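Local coordinates for protein endoglucanase A (Clostridium longisporum, PDB 6Q1I) that hydrolyses internal beta-1,4-glucosidic linkages in barley beta-glucan, lichenan and carboxymethylcellulose, and also degrades xylan, as a family 5 endoglucanase, at residues 130-135 against 185-190. Sequence-based numbering, arbitrary orientation.
Sequences SVTPKL and NAAALE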
ATOM      1  N   SER A 130     -19.185  15.944   4.235  1.00 13.84           N
ATOM      2  CA  SER A 130     -19.734  14.631   4.537  1.00 16.58           C
ATOM      3  C   SER A 130     -18.654  13.573   4.711  1.00 14.66           C
ATOM      4  O   SER A 130     -18.850  12.616   5.462  1.00 18.95           O
ATOM      5  CB  SER A 130     -20.723  14.207   3.450  1.00 22.60           C
ATOM      6  OG  SER A 130     -20.139  14.222   2.172  1.00 26.70           O
ATOM      7  N   VAL A 131     -17.505  13.743   4.067  1.00 12.56           N
ATOM      8  CA  VAL A 131     -16.429  12.768   4.167  1.00 11.51           C
ATOM      9  C   VAL A 131     -15.649  12.942   5.460  1.00 11.30           C
ATOM     10  O   VAL A 131     -15.329  11.962   6.136  1.00 12.51           O
ATOM     11  CB  VAL A 131     -15.495  12.898   2.951  1.00 12.29           C
ATOM     12  CG1 VAL A 131     -14.277  11.986   3.117  1.00 13.47           C
ATOM     13  CG2 VAL A 131     -16.249  12.593   1.667  1.00 14.87           C
ATOM     14  N   THR A 132     -15.299  14.182   5.803  1.00 11.53           N
ATOM     15  CA  THR A 132     -14.289  14.405   6.834  1.00 11.60           C
ATOM     16  C   THR A 132     -14.705  13.863   8.193  1.00 11.60           C
ATOM     17  O   THR A 132     -13.903  13.145   8.815  1.00 11.85           O
ATOM     18  CB  THR A 132     -13.889  15.885   6.875  1.00 12.90           C
ATOM     19  OG1 THR A 132     -13.438  16.299   5.577  1.00 14.19           O
ATOM     20  CG2 THR A 132     -12.765  16.101   7.887  1.00 15.13           C
ATOM     21  N   PRO A 133     -15.908  14.136   8.707  1.00 12.28           N
ATOM     22  CA  PRO A 133     -16.240  13.589  10.032  1.00 11.96           C
ATOM     23  C   PRO A 133     -16.227  12.069  10.058  1.00 11.67           C
ATOM     24  O   PRO A 133     -15.821  11.469  11.057  1.00 12.95           O
ATOM     25  CB  PRO A 133     -17.636  14.163  10.328  1.00 14.05           C
ATOM     26  CG  PRO A 133     -17.831  15.287   9.381  1.00 16.14           C
ATOM     27  CD  PRO A 133     -16.949  15.050   8.194  1.00 13.79           C
ATOM     28  N   LYS A 134     -16.685  11.438   8.974  1.00 12.05           N
ATOM     29  CA  LYS A 134     -16.727   9.983   8.907  1.00 11.59           C
ATOM     30  C   LYS A 134     -15.323   9.401   8.846  1.00 10.74           C
ATOM     31  O   LYS A 134     -15.021   8.425   9.540  1.00 11.27           O
ATOM     32  CB  LYS A 134     -17.557   9.567   7.697  1.00 12.34           C
ATOM     33  CG  LYS A 134     -17.668   8.080   7.463  1.00 13.24           C
ATOM     34  CD  LYS A 134     -18.664   7.804   6.352  1.00 13.83           C
ATOM     35  CE  LYS A 134     -18.647   6.367   5.902  1.00 16.58           C
ATOM     36  NZ  LYS A 134     -19.696   6.131   4.869  1.00 20.02           N
ATOM     37  N   LEU A 135     -14.443  10.004   8.043  1.00 10.11           N
ATOM     38  CA  LEU A 135     -13.059   9.537   7.967  1.00  8.96           C
ATOM     39  C   LEU A 135     -12.356   9.693   9.306  1.00  9.12           C
ATOM     40  O   LEU A 135     -11.573   8.822   9.710  1.00  9.93           O
ATOM     41  CB  LEU A 135     -12.320  10.298   6.866  1.00 10.21           C
ATOM     42  CG  LEU A 135     -10.861   9.905   6.630  1.00 10.70           C
ATOM     43  CD1 LEU A 135     -10.727   8.452   6.204  1.00 12.22           C
ATOM     44  CD2 LEU A 135     -10.234  10.822   5.600  1.00 12.18           C
ATOM     45  N   ASN A 185      -5.939  13.621   4.252  1.00  8.15           N
ATOM     46  CA  ASN A 185      -4.770  13.045   4.911  1.00  8.21           C
ATOM     47  C   ASN A 185      -4.500  13.741   6.242  1.00  8.10           C
ATOM     48  O   ASN A 185      -4.211  13.084   7.250  1.00  8.84           O
ATOM     49  CB  ASN A 185      -3.526  13.166   4.020  1.00  8.01           C
ATOM     50  CG  ASN A 185      -3.487  12.162   2.885  1.00  8.63           C
ATOM     51  OD1 ASN A 185      -4.103  11.091   2.937  1.00  8.73           O
ATOM     52  ND2 ASN A 185      -2.710  12.487   1.860  1.00  9.14           N
ATOM     53  N   ALA A 186      -4.565  15.081   6.255  1.00  9.00           N
ATOM     54  CA  ALA A 186      -4.292  15.831   7.480  1.00  9.75           C
ATOM     55  C   ALA A 186      -5.343  15.543   8.545  1.00  9.05           C
ATOM     56  O   ALA A 186      -5.022  15.456   9.736  1.00  9.63           O
ATOM     57  CB  ALA A 186      -4.230  17.330   7.178  1.00 10.35           C
ATOM     58  N   ALA A 187      -6.606  15.394   8.129  1.00  9.68           N
ATOM     59  CA  ALA A 187      -7.677  15.101   9.075  1.00 10.36           C
ATOM     60  C   ALA A 187      -7.507  13.717   9.678  1.00  9.01           C
ATOM     61  O   ALA A 187      -7.702  13.533  10.884  1.00  9.76           O
ATOM     62  CB  ALA A 187      -9.038  15.210   8.388  1.00 11.32           C
ATOM     63  N   ALA A 188      -7.151  12.729   8.852  1.00  8.73           N
ATOM     64  CA  ALA A 188      -6.890  11.393   9.373  1.00  8.41           C
ATOM     65  C   ALA A 188      -5.721  11.406  10.350  1.00  7.93           C
ATOM     66  O   ALA A 188      -5.789  10.786  11.419  1.00  9.14           O
ATOM     67  CB  ALA A 188      -6.598  10.444   8.215  1.00  8.72           C
ATOM     68  N   LEU A 189      -4.637  12.109   9.997  1.00  8.81           N
ATOM     69  CA  LEU A 189      -3.487  12.202  10.890  1.00  8.67           C
ATOM     70  C   LEU A 189      -3.867  12.849  12.219  1.00  9.35           C
ATOM     71  O   LEU A 189      -3.435  12.394  13.284  1.00 10.65           O
ATOM     72  CB  LEU A 189      -2.373  12.995  10.206  1.00  9.81           C
ATOM     73  CG  LEU A 189      -1.094  13.212  11.015  1.00 10.57           C
ATOM     74  CD1 LEU A 189      -0.399  11.905  11.323  1.00 12.41           C
ATOM     75  CD2 LEU A 189      -0.176  14.149  10.264  1.00 13.17           C
ATOM     76  N   GLU A 190      -4.658  13.921  12.180  1.00  9.42           N
ATOM     77  CA  GLU A 190      -5.050  14.586  13.419  1.00  9.91           C
ATOM     78  C   GLU A 190      -5.805  13.625  14.321  1.00  9.73           C
ATOM     79  O   GLU A 190      -5.580  13.591  15.533  1.00 10.91           O
ATOM     80  CB  GLU A 190      -5.902  15.816  13.103  1.00 11.50           C
ATOM     81  CG  GLU A 190      -6.073  16.795  14.263  1.00 13.39           C
ATOM     82  CD  GLU A 190      -7.184  16.443  15.240  1.00 15.33           C
ATOM     83  OE1 GLU A 190      -8.109  15.668  14.898  1.00 16.06           O
ATOM     84  OE2 GLU A 190      -7.127  16.977  16.367  1.00 16.83           O
TER
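Leu135 and Ala188 bring helices 128-145 and 175-194 to a CA-CA distance of 6.6 Å, and one turn earlier on the first helix the CA atoms of Thr132 and Ala187 lie 7.0 Å apart. Packing this close is possible because at these positions the second helix presents only the CB methyls of Ala187 and Ala188 to the branched side chains opposite. Thr132 turns its methyl to the neighbour: CG2 stands anti to the backbone N (chi1 -56° for OG1) and meets Ala187 CB end to end at 3.9 Å. The same rotation sets OG1 beside the backbone N, where it hydrogen-bonds to Glu128 O in the preceding turn of its own helix. Leu135 points its CB at the other helix and brings CD2 to 4.5 Å from Ala188 CB, a looser apolar touch in the buried part of the interface. Tyr184 of helix 175-194 extends this apolar packing, touching Val131, Thr132 and Leu135, while Lys136 ties the helices together through Ala187 O and a salt bridge to Glu190. In the eight-stranded TIM barrel of this family 5 catalytic domain, these helices follow strands 109-113 and 153-156, and Asn185 and Leu189 pack helix 175-194 against strand 204-208.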